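Local coordinates for 4-phosphoerythronate dehydrogenase (Lactobacillus jensenii, PDB 4PRL) that is an NAD-dependent D-lactate dehydrogenase of the D-isomer-specific 2-hydroxyacid dehydrogenase family, interconverting D-lactate and pyruvate, at the nicotinamide-adenine-dinucleotide site and the interface of chains A and B. Coordinates in Å, arbitrary orientation; residue numbers count along the deposited sequence, not the author numbering. Chains: chain A/B, 4-phosphoerythronate dehydrogenase.

Contact 1: the nicotinamide-adenine-dinucleotide site. Residues chain A 101, 106, 152-158, 175-177, 205-207, 212, 233-235, 259, 295, 297-298. With NAD (nicotinamide-adenine-dinucleotide), chain C.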
# COMPACT_ATOMS: atom_id res chain seq x y z
N TYR A 101 3.78 -21.07 -8.92
CA TYR A 101 3.92 -20.39 -10.19
C TYR A 101 3.44 -18.94 -10.19
O TYR A 101 4.12 -18.09 -10.72
CB TYR A 101 3.22 -21.17 -11.28
CG TYR A 101 1.88 -21.64 -10.86
CD1 TYR A 101 0.86 -20.75 -10.64
CD2 TYR A 101 1.62 -22.98 -10.68
CE1 TYR A 101 -0.38 -21.17 -10.27
CE2 TYR A 101 0.38 -23.42 -10.31
CZ TYR A 101 -0.62 -22.50 -10.10
OH TYR A 101 -1.85 -22.92 -9.71
N ILE A 106 -3.91 -16.08 -8.47
CA ILE A 106 -5.06 -16.62 -7.81
C ILE A 106 -5.61 -15.65 -6.77
O ILE A 106 -6.81 -15.47 -6.66
CB ILE A 106 -4.71 -17.98 -7.21
CG1 ILE A 106 -4.37 -18.92 -8.36
CG2 ILE A 106 -5.86 -18.52 -6.40
CD1 ILE A 106 -3.66 -20.18 -7.96
N ILE A 152 -9.46 -18.48 5.79
CA ILE A 152 -9.26 -19.79 6.38
C ILE A 152 -8.07 -20.41 5.69
O ILE A 152 -8.14 -20.82 4.52
CB ILE A 152 -10.49 -20.67 6.17
CG1 ILE A 152 -11.73 -19.97 6.74
CG2 ILE A 152 -10.26 -22.03 6.80
CD1 ILE A 152 -11.54 -19.50 8.16
N GLY A 153 -6.95 -20.40 6.38
CA GLY A 153 -5.68 -20.79 5.82
C GLY A 153 -5.05 -19.55 5.23
O GLY A 153 -5.75 -18.65 4.82
N VAL A 154 -3.74 -19.51 5.16
CA VAL A 154 -3.07 -18.40 4.52
C VAL A 154 -2.27 -18.91 3.34
O VAL A 154 -2.78 -19.00 2.24
CB VAL A 154 -2.16 -17.67 5.49
CG1 VAL A 154 -1.53 -16.47 4.84
CG2 VAL A 154 -2.95 -17.25 6.71
N GLY A 155 -1.02 -19.26 3.59
CA GLY A 155 -0.19 -19.80 2.55
C GLY A 155 0.30 -18.70 1.65
O GLY A 155 0.17 -17.54 1.97
N HIS A 156 0.88 -19.07 0.52
CA HIS A 156 1.37 -18.10 -0.44
C HIS A 156 0.28 -17.23 -1.02
O HIS A 156 0.44 -16.05 -1.18
CB HIS A 156 2.05 -18.82 -1.60
CG HIS A 156 3.35 -19.47 -1.25
ND1 HIS A 156 4.53 -18.76 -1.18
CD2 HIS A 156 3.67 -20.75 -1.00
CE1 HIS A 156 5.51 -19.59 -0.88
NE2 HIS A 156 5.01 -20.80 -0.76
N ILE A 157 -0.82 -17.87 -1.41
CA ILE A 157 -1.98 -17.23 -1.97
C ILE A 157 -2.79 -16.37 -1.01
O ILE A 157 -3.19 -15.27 -1.33
CB ILE A 157 -2.87 -18.29 -2.64
CG1 ILE A 157 -2.02 -19.09 -3.62
CG2 ILE A 157 -4.06 -17.67 -3.31
CD1 ILE A 157 -2.81 -19.95 -4.56
N GLY A 158 -3.01 -16.90 0.19
CA GLY A 158 -3.74 -16.21 1.23
C GLY A 158 -3.00 -14.98 1.68
O GLY A 158 -3.58 -13.96 1.95
N TYR A 175 -7.26 -17.39 9.97
CA TYR A 175 -7.05 -18.56 10.77
C TYR A 175 -6.06 -19.43 10.04
O TYR A 175 -6.18 -19.65 8.84
CB TYR A 175 -8.35 -19.36 11.04
CG TYR A 175 -8.06 -20.70 11.72
CD1 TYR A 175 -7.68 -20.76 13.08
CD2 TYR A 175 -8.11 -21.90 11.01
CE1 TYR A 175 -7.40 -21.96 13.69
CE2 TYR A 175 -7.82 -23.11 11.63
CZ TYR A 175 -7.47 -23.14 12.96
OH TYR A 175 -7.17 -24.34 13.57
N ASP A 176 -5.07 -19.92 10.78
CA ASP A 176 -4.09 -20.88 10.27
C ASP A 176 -3.57 -21.75 11.42
O ASP A 176 -3.65 -21.34 12.58
CB ASP A 176 -2.94 -20.16 9.59
CG ASP A 176 -2.29 -20.99 8.50
OD1 ASP A 176 -3.00 -21.82 7.88
OD2 ASP A 176 -1.08 -20.82 8.26
N VAL A 177 -3.05 -22.93 11.11
CA VAL A 177 -2.47 -23.78 12.15
C VAL A 177 -0.96 -23.60 12.26
O VAL A 177 -0.34 -24.23 13.10
CB VAL A 177 -2.86 -25.27 11.97
CG1 VAL A 177 -4.36 -25.44 12.19
CG2 VAL A 177 -2.46 -25.80 10.60
N HIS A 205 -8.24 -20.87 1.79
CA HIS A 205 -6.88 -21.09 1.28
C HIS A 205 -6.19 -22.26 2.02
O HIS A 205 -4.98 -22.25 2.32
CB HIS A 205 -6.10 -19.77 1.35
CG HIS A 205 -6.73 -18.68 0.55
ND1 HIS A 205 -6.63 -18.63 -0.82
CD2 HIS A 205 -7.56 -17.67 0.90
CE1 HIS A 205 -7.34 -17.61 -1.28
NE2 HIS A 205 -7.91 -17.01 -0.25
N THR A 206 -7.01 -23.29 2.22
CA THR A 206 -6.72 -24.45 3.03
C THR A 206 -6.56 -25.63 2.09
O THR A 206 -7.39 -25.84 1.20
CB THR A 206 -7.89 -24.72 3.99
OG1 THR A 206 -7.69 -23.97 5.19
CG2 THR A 206 -8.03 -26.19 4.33
N PRO A 207 -5.49 -26.42 2.29
CA PRO A 207 -5.32 -27.54 1.39
C PRO A 207 -6.42 -28.55 1.66
O PRO A 207 -6.94 -28.62 2.78
CB PRO A 207 -3.95 -28.07 1.78
CG PRO A 207 -3.85 -27.77 3.23
CD PRO A 207 -4.54 -26.45 3.41
N THR A 212 -10.07 -31.75 6.11
CA THR A 212 -10.69 -30.48 5.64
C THR A 212 -11.82 -30.66 4.60
O THR A 212 -12.43 -29.68 4.17
CB THR A 212 -9.68 -29.49 5.01
OG1 THR A 212 -9.03 -30.11 3.90
CG2 THR A 212 -8.64 -29.04 6.01
N ALA A 233 -11.45 -20.06 -4.07
CA ALA A 233 -10.53 -20.30 -5.17
C ALA A 233 -9.49 -21.27 -4.68
O ALA A 233 -8.33 -21.15 -5.07
CB ALA A 233 -9.89 -19.00 -5.64
N ALA A 234 -9.88 -22.21 -3.82
CA ALA A 234 -8.95 -23.22 -3.35
C ALA A 234 -9.25 -24.62 -3.95
O ALA A 234 -8.68 -25.00 -4.96
CB ALA A 234 -8.96 -23.26 -1.82
N ARG A 235 -10.14 -25.36 -3.31
CA ARG A 235 -10.49 -26.68 -3.74
C ARG A 235 -11.96 -26.87 -3.45
O ARG A 235 -12.42 -26.63 -2.34
CB ARG A 235 -9.67 -27.72 -2.97
CG ARG A 235 -8.15 -27.65 -3.13
CD ARG A 235 -7.72 -27.96 -4.54
NE ARG A 235 -8.04 -29.32 -4.94
CZ ARG A 235 -7.35 -30.40 -4.58
NH1 ARG A 235 -7.71 -31.59 -5.01
NH2 ARG A 235 -6.29 -30.30 -3.77
N ASP A 259 -14.22 -20.67 -7.94
CA ASP A 259 -13.43 -21.04 -9.09
C ASP A 259 -13.33 -22.54 -9.16
O ASP A 259 -12.73 -23.07 -10.08
CB ASP A 259 -12.03 -20.46 -8.94
CG ASP A 259 -11.21 -20.55 -10.20
OD1 ASP A 259 -11.71 -20.14 -11.29
OD2 ASP A 259 -10.04 -21.01 -10.09
N HIS A 295 -12.15 -23.17 -12.63
CA HIS A 295 -10.81 -23.34 -12.07
C HIS A 295 -9.74 -22.57 -12.87
O HIS A 295 -8.66 -23.09 -13.15
CB HIS A 295 -10.46 -24.84 -11.94
CG HIS A 295 -9.81 -25.20 -10.65
ND1 HIS A 295 -8.48 -24.94 -10.37
CD2 HIS A 295 -10.30 -25.81 -9.54
CE1 HIS A 295 -8.18 -25.37 -9.16
NE2 HIS A 295 -9.27 -25.90 -8.63
N ALA A 297 -8.44 -19.44 -11.89
CA ALA A 297 -7.74 -18.42 -11.11
C ALA A 297 -6.24 -18.39 -11.45
O ALA A 297 -5.63 -17.32 -11.49
CB ALA A 297 -7.93 -18.64 -9.62
N TYR A 298 -5.65 -19.55 -11.70
CA TYR A 298 -4.23 -19.66 -12.04
C TYR A 298 -3.86 -18.99 -13.38
O TYR A 298 -2.71 -18.65 -13.60
CB TYR A 298 -3.80 -21.14 -12.12
CG TYR A 298 -4.21 -21.77 -13.42
CD1 TYR A 298 -5.46 -22.36 -13.57
CD2 TYR A 298 -3.38 -21.71 -14.54
CE1 TYR A 298 -5.86 -22.91 -14.77
CE2 TYR A 298 -3.77 -22.25 -15.74
CZ TYR A 298 -5.01 -22.84 -15.85
OH TYR A 298 -5.41 -23.37 -17.05
PA NAD C . -0.37 -23.68 0.73
O1A NAD C . -0.27 -25.16 0.54
O2A NAD C . 0.79 -22.80 0.36
O5B NAD C . -0.77 -23.38 2.25
C5B NAD C . -2.14 -23.42 2.66
C4B NAD C . -2.31 -22.98 4.11
O4B NAD C . -3.46 -23.60 4.68
C3B NAD C . -1.13 -23.42 4.93
O3B NAD C . -0.42 -22.29 5.40
C2B NAD C . -1.70 -24.12 6.13
O2B NAD C . -1.15 -23.48 7.27
C1B NAD C . -3.19 -23.85 6.06
N9A NAD C . -3.95 -24.97 6.69
C8A NAD C . -3.50 -26.23 6.83
N7A NAD C . -4.39 -27.00 7.49
C5A NAD C . -5.43 -26.24 7.80
C6A NAD C . -6.72 -26.43 8.49
N6A NAD C . -7.07 -27.63 8.99
N1A NAD C . -7.54 -25.38 8.60
C2A NAD C . -7.21 -24.19 8.11
N3A NAD C . -6.06 -23.94 7.48
C4A NAD C . -5.14 -24.90 7.29
O3 NAD C . -1.70 -23.21 -0.02
PN NAD C . -1.90 -21.71 -0.55
O1N NAD C . -2.53 -20.86 0.52
O2N NAD C . -0.61 -21.30 -1.22
O5D NAD C . -3.02 -21.96 -1.66
C5D NAD C . -4.38 -21.60 -1.43
C4D NAD C . -5.29 -22.58 -2.14
O4D NAD C . -5.39 -22.29 -3.54
C3D NAD C . -4.76 -24.00 -2.04
O3D NAD C . -5.75 -24.87 -1.51
C2D NAD C . -4.50 -24.43 -3.45
O2D NAD C . -4.84 -25.80 -3.62
C1D NAD C . -5.46 -23.54 -4.22
N1N NAD C . -5.23 -23.47 -5.67
C2N NAD C . -6.18 -22.94 -6.43
C3N NAD C . -6.04 -22.85 -7.80
C7N NAD C . -7.11 -22.23 -8.64
O7N NAD C . -6.82 -21.83 -9.75
N7N NAD C . -8.34 -22.14 -8.17
C4N NAD C . -4.90 -23.33 -8.41
C5N NAD C . -3.93 -23.89 -7.61
C6N NAD C . -4.12 -23.95 -6.24
O HOH W 1 -4.84 -28.57 -1.87
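NAD, itself poorly ordered, lies extended across the Rossmann domain, its diphosphate at the start of helix 155-167, where residues 153-158 form the GxGxxG glycine loop. At the adenosine end, A:Asp176 follows strand 171-175 with CG anti to the backbone N (chi1 -152°), which brings its carboxylate to the ribose diol. A:Asp176 OD1 accepts from the ribose 2'-hydroxyl NAD O2B at 2.6 Å, met from above the carboxylate plane, while OD2 reaches O3B weakly. This acidic grip on the 2'-hydroxyl is the familiar mark of preference for NAD over its phosphorylated form. The adenine is clamped between A:Val177 CG2 and A:Pro207 CD, which lie over its five-membered ring, each 3.9 Å from the centroid; A:Thr206 OG1 reaches NAD N3A at 2.8 Å as a hydrogen bond. The backbone N of A:Ile157 points almost straight at phosphate oxygen O2N, a long, weak bond. Under the nicotinamide, A:Ile106 CD1 presses on the ring face 3.6 Å from its centroid. A:Asp259, CG anti to the backbone N (chi1 -168°), offers the anti lone pair of OD2 to carboxamide NAD N7N at 2.8 Å, nearly straight (164° at H). A:Asp259 OD2 also accepts A:Ala297 N from above the carboxylate plane at 2.9 Å; this second-shell donor helps position OD2, whose bond to NAD N7N helps set the carboxamide's rotation. A:His295, the family's catalytic acid-base, turns a face of its imidazole toward the carboxamide, with NAD N7N 3.3 Å above the ring plane, toward its rim. A:Arg235, the family's substrate-binding arginine, reaches ribose hydroxyl O2D through water 1. The site holds the nicotinamide beside these catalytic groups for hydride transfer.

Contact 2: the interface of chains A and B. Residues chain A 104, 108, 164, 167; chain B 144-145, 167-169.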
# COMPACT_ATOMS: atom_id res chain seq x y z
N ARG A 104 -0.17 -14.52 -6.74
CA ARG A 104 -0.98 -13.35 -7.06
C ARG A 104 -1.97 -13.55 -8.19
O ARG A 104 -2.93 -12.83 -8.29
CB ARG A 104 -0.10 -12.14 -7.32
CG ARG A 104 0.07 -11.23 -6.14
CD ARG A 104 -0.97 -10.14 -6.14
NE ARG A 104 -0.47 -8.89 -5.60
CZ ARG A 104 -0.62 -7.71 -6.19
NH1 ARG A 104 -1.27 -7.61 -7.33
NH2 ARG A 104 -0.13 -6.63 -5.63
N GLU A 108 -5.66 -12.60 -6.96
CA GLU A 108 -6.35 -11.54 -7.69
C GLU A 108 -7.68 -11.99 -8.24
O GLU A 108 -8.60 -11.20 -8.31
CB GLU A 108 -5.47 -10.96 -8.80
CG GLU A 108 -4.35 -10.09 -8.25
CD GLU A 108 -3.44 -9.54 -9.33
OE1 GLU A 108 -3.90 -9.39 -10.46
OE2 GLU A 108 -2.27 -9.24 -9.05
N ILE A 164 -3.31 -7.43 -0.48
CA ILE A 164 -4.10 -6.58 -1.36
C ILE A 164 -5.25 -5.93 -0.64
O ILE A 164 -5.48 -4.73 -0.77
CB ILE A 164 -4.66 -7.40 -2.51
CG1 ILE A 164 -3.53 -7.78 -3.46
CG2 ILE A 164 -5.79 -6.66 -3.23
CD1 ILE A 164 -3.74 -9.12 -4.10
N ALA A 167 -4.08 -3.46 1.80
CA ALA A 167 -3.62 -2.29 1.04
C ALA A 167 -4.77 -1.43 0.56
O ALA A 167 -4.57 -0.25 0.29
CB ALA A 167 -2.77 -2.70 -0.14
N ILE B 144 -2.36 -7.86 -12.24
CA ILE B 144 -2.66 -6.48 -12.40
C ILE B 144 -1.36 -5.65 -12.32
O ILE B 144 -1.26 -4.56 -12.91
CB ILE B 144 -3.73 -6.09 -11.36
CG1 ILE B 144 -4.67 -5.02 -11.90
CG2 ILE B 144 -3.08 -5.71 -10.05
CD1 ILE B 144 -4.05 -3.66 -11.98
N TYR B 145 -0.35 -6.18 -11.60
CA TYR B 145 0.94 -5.48 -11.52
C TYR B 145 1.73 -5.55 -12.80
O TYR B 145 2.73 -4.87 -12.89
CB TYR B 145 1.80 -5.93 -10.34
CG TYR B 145 2.10 -7.42 -10.35
CD1 TYR B 145 3.14 -7.95 -11.13
CD2 TYR B 145 1.32 -8.30 -9.60
CE1 TYR B 145 3.40 -9.30 -11.12
CE2 TYR B 145 1.56 -9.64 -9.60
CZ TYR B 145 2.59 -10.14 -10.35
OH TYR B 145 2.78 -11.48 -10.34
N ALA B 167 -1.24 0.61 -5.41
CA ALA B 167 -1.10 -0.24 -4.27
C ALA B 167 -1.10 -1.72 -4.64
O ALA B 167 -0.43 -2.52 -4.02
CB ALA B 167 -2.22 0.06 -3.29
N MET B 168 -1.84 -2.11 -5.66
CA MET B 168 -1.71 -3.47 -6.19
C MET B 168 -0.46 -3.69 -7.07
O MET B 168 -0.23 -4.81 -7.54
CB MET B 168 -2.92 -3.82 -7.01
CG MET B 168 -4.18 -3.82 -6.20
SD MET B 168 -5.53 -4.51 -7.17
CE MET B 168 -6.40 -2.99 -7.52
N GLY B 169 0.34 -2.64 -7.30
CA GLY B 169 1.58 -2.78 -8.07
C GLY B 169 1.56 -2.39 -9.55
O GLY B 169 2.60 -2.45 -10.22
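Helix 103-118 of chain A sends A:Arg104 and A:Glu108, one turn apart and both with helical backbone angles, toward two backbone segments of chain B: the 3-10 turn 144-146 and the residues following helix 155-167. A:Arg104 bends at chi2 and chi3 (-92° and -146°) and brings its guanidinium end-on to the carbonyl of B:Met168, both terminal nitrogens gripping one oxygen. A:Arg104 NH2 donates to B:Met168 O at 2.6 Å from above the carbonyl plane, whereas NH1 donates at 3.0 Å within that plane, on a lone pair. A:Arg104 NH1 also turns back within its own chain to A:Glu108 OE2, 2.6 Å away, in a salt bridge that lies in the guanidinium plane but meets the carboxylate from above. This salt bridge within chain A probably steadies both side chains and may favour their charged forms. A:Glu108 runs extended beyond CG and crosses B:Ile144 at about a right angle. A:Glu108 OE1 accepts the backbone N-H of B:Ile144 on the syn lone pair, 2.8 Å from B:Ile144 N, so the acid recognises the start of the 3-10 turn. B:Tyr145 stands with its ring nearly perpendicular to the guanidinium (82°) and to the carboxylate, and A:Arg104 CB meets the ring edge, 3.8 Å from CE2. A:Ile164 CG1 sits over the rim of one guanidinium face, 3.8 Å above its plane. Exchanging the chains gives the twin of each contact in this two-fold interface, which is consistent with the dimeric pairing common in the family. Where the C-terminal ends of the two 155-167 helices approach, the methyl carbons A:Ala167 CB and B:Ala167 CB lie 4.2 Å apart.

Contact 1 and contact 2 lie about 17 Å apart, measured between the centres of their C-alpha atoms, and two helices of chain A run through both. Helix 103-118 supplies A:Ile106 to the cofactor and A:Arg104 and A:Glu108 to chain B; helix 155-167 starts at the diphosphate and ends beside its symmetry partner. The same scaffold therefore supports coenzyme binding and subunit pairing, so association might help hold the nucleotide site in shape, although the structure alone does not show coupling. Cofactor site and interface patch recur in each of the four copies of the deposited assembly.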